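Local coordinates for alpha-14 giardin (PDB 3CHJ), which binds calcium and phosphatidylserine and may act as a calcium-regulated structural element linking the phospholipid bilayer to the underlying axoneme, at residues Cys103-Leu108 / Lys147-Val152. Numbering follows the deposited sequence.
Sequences CLVDVL and KLINAV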
loop_
_atom_site.group_PDB
_atom_site.type_symbol
_atom_site.label_atom_id
_atom_site.label_comp_id
_atom_site.label_asym_id
_atom_site.label_seq_id
_atom_site.Cartn_x
_atom_site.Cartn_y
_atom_site.Cartn_z
ATOM N N CYS A 103 -2.812 4.828 -7.713
ATOM C CA CYS A 103 -3.507 3.936 -6.785
ATOM C C CYS A 103 -3.310 2.480 -7.163
ATOM O O CYS A 103 -3.032 1.653 -6.308
ATOM C CB CYS A 103 -4.988 4.286 -6.750
ATOM S SG CYS A 103 -5.921 3.306 -5.560
ATOM N N LEU A 104 -3.420 2.176 -8.457
ATOM C CA LEU A 104 -3.274 0.803 -8.940
ATOM C C LEU A 104 -1.851 0.319 -8.642
ATOM O O LEU A 104 -1.658 -0.815 -8.246
ATOM C CB LEU A 104 -3.593 0.751 -10.442
ATOM C CG LEU A 104 -5.066 1.049 -10.758
ATOM C CD1 LEU A 104 -5.280 0.993 -12.291
ATOM C CD2 LEU A 104 -5.988 0.100 -10.028
ATOM N N VAL A 105 -0.857 1.185 -8.847
ATOM C CA VAL A 105 0.533 0.842 -8.499
ATOM C C VAL A 105 0.695 0.594 -6.996
ATOM O O VAL A 105 1.240 -0.444 -6.584
ATOM C CB VAL A 105 1.486 1.924 -9.022
ATOM C CG1 VAL A 105 2.942 1.747 -8.479
ATOM C CG2 VAL A 105 1.459 1.886 -10.573
ATOM N N ASP A 106 0.164 1.506 -6.186
ATOM C CA ASP A 106 0.303 1.393 -4.733
ATOM C C ASP A 106 -0.293 0.096 -4.223
ATOM O O ASP A 106 0.252 -0.521 -3.293
ATOM C CB ASP A 106 -0.432 2.534 -4.029
ATOM C CG ASP A 106 0.287 3.871 -4.136
ATOM O OD1 ASP A 106 1.474 3.943 -4.564
ATOM O OD2 ASP A 106 -0.368 4.864 -3.752
ATOM N N VAL A 107 -1.428 -0.299 -4.795
ATOM C CA VAL A 107 -2.141 -1.482 -4.309
ATOM C C VAL A 107 -1.461 -2.746 -4.796
ATOM O O VAL A 107 -1.065 -3.609 -4.000
ATOM C CB VAL A 107 -3.616 -1.468 -4.753
ATOM C CG1 VAL A 107 -4.285 -2.806 -4.434
ATOM C CG2 VAL A 107 -4.356 -0.305 -4.078
ATOM N N LEU A 108 -1.310 -2.873 -6.104
ATOM C CA LEU A 108 -0.910 -4.160 -6.666
ATOM C C LEU A 108 0.504 -4.556 -6.296
ATOM O O LEU A 108 0.798 -5.757 -6.213
ATOM C CB LEU A 108 -1.119 -4.171 -8.172
ATOM C CG LEU A 108 -2.601 -4.243 -8.532
ATOM C CD1 LEU A 108 -2.826 -3.910 -10.004
ATOM C CD2 LEU A 108 -3.149 -5.665 -8.202
ATOM N N LYS A 147 3.248 -2.671 -17.587
ATOM C CA LYS A 147 3.647 -4.066 -17.815
ATOM C C LYS A 147 3.844 -4.758 -16.457
ATOM O O LYS A 147 3.469 -5.920 -16.274
ATOM C CB LYS A 147 4.943 -4.153 -18.620
ATOM C CG LYS A 147 4.818 -3.631 -20.033
ATOM C CD LYS A 147 6.136 -3.789 -20.790
ATOM C CE LYS A 147 6.060 -3.227 -22.194
ATOM N NZ LYS A 147 5.144 -4.013 -23.065
ATOM N N LEU A 148 4.431 -4.030 -15.504
ATOM C CA LEU A 148 4.732 -4.599 -14.199
ATOM C C LEU A 148 3.440 -4.930 -13.448
ATOM O O LEU A 148 3.286 -6.062 -12.967
ATOM C CB LEU A 148 5.639 -3.664 -13.380
ATOM C CG LEU A 148 5.957 -4.150 -11.970
ATOM C CD1 LEU A 148 6.722 -5.480 -12.011
ATOM C CD2 LEU A 148 6.742 -3.098 -11.255
ATOM N N ILE A 149 2.522 -3.963 -13.306
ATOM C CA ILE A 149 1.289 -4.263 -12.560
ATOM C C ILE A 149 0.396 -5.285 -13.290
ATOM O O ILE A 149 -0.279 -6.061 -12.630
ATOM C CB ILE A 149 0.490 -3.027 -12.110
ATOM C CG1 ILE A 149 -0.117 -2.288 -13.320
ATOM C CG2 ILE A 149 1.371 -2.137 -11.240
ATOM C CD1 ILE A 149 -1.076 -1.135 -12.907
ATOM N N ASN A 150 0.396 -5.286 -14.630
ATOM C CA ASN A 150 -0.351 -6.319 -15.358
ATOM C C ASN A 150 0.222 -7.706 -15.071
ATOM O O ASN A 150 -0.541 -8.687 -14.883
ATOM C CB ASN A 150 -0.315 -6.067 -16.869
ATOM C CG ASN A 150 -1.176 -4.898 -17.290
ATOM O OD1 ASN A 150 -2.180 -4.561 -16.632
ATOM N ND2 ASN A 150 -0.801 -4.273 -18.387
ATOM N N ALA A 151 1.550 -7.816 -15.043
ATOM C CA ALA A 151 2.173 -9.108 -14.763
ATOM C C ALA A 151 1.832 -9.579 -13.349
ATOM O O ALA A 151 1.596 -10.772 -13.087
ATOM C CB ALA A 151 3.667 -9.023 -14.951
ATOM N N VAL A 152 1.866 -8.657 -12.402
ATOM C CA VAL A 152 1.522 -8.990 -11.034
ATOM C C VAL A 152 0.036 -9.350 -10.901
ATOM O O VAL A 152 -0.316 -10.326 -10.224
ATOM C CB VAL A 152 1.902 -7.824 -10.090
ATOM C CG1 VAL A 152 1.300 -8.002 -8.702
ATOM C CG2 VAL A 152 3.418 -7.703 -10.033
#
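In the buried interior of the all-helical annexin fold, Ile149 of helix 144-154 projects against one side of helix 101-108 and touches Leu104, Val105 and Leu108. Its CG1 lies between the backbone N and the carbonyl carbon (chi1 68°), while CG2 stands anti to the carbonyl carbon; this rotamer sets the two branches toward different neighbours on helix 101-108. At the end of the longer branch, CD1 reaches Leu104 CB at 4.0 Å. The shorter branch is met by Val105: Ile149 CG2 lies 4.1 Å from Val105 CG2, the two side chains crossing at about a right angle. Leu108 crosses Ile149 in the same manner, but at the branch point, with its CD1 4.0 Å from Ile149 CB. The CA atoms of Leu108 and Ile149 are 6.3 Å apart. One turn further along helix 144-154, Val152 turns its CG1, anti to the backbone N (chi1 168°), to Leu108 O at 3.4 Å, an apolar methyl against a carbonyl at the C-terminal end of helix 101-108. No hydrogen bond joins the segments, whose axes approach to 10.1 Å at 44°. Leu104 also packs on Ile90 and Ala93 of helix 82-94, and Ile149 on Val135 of helix 131-139, which carries the apolar cluster into both of those helices. From the other side of helix 101-108, Asp106 forms salt bridges to Arg264 and Arg267. The arrangement is aliphatic helix-helix packing within the annexin fold, joining two helices that are separated in sequence by helices 113-127 and 131-139.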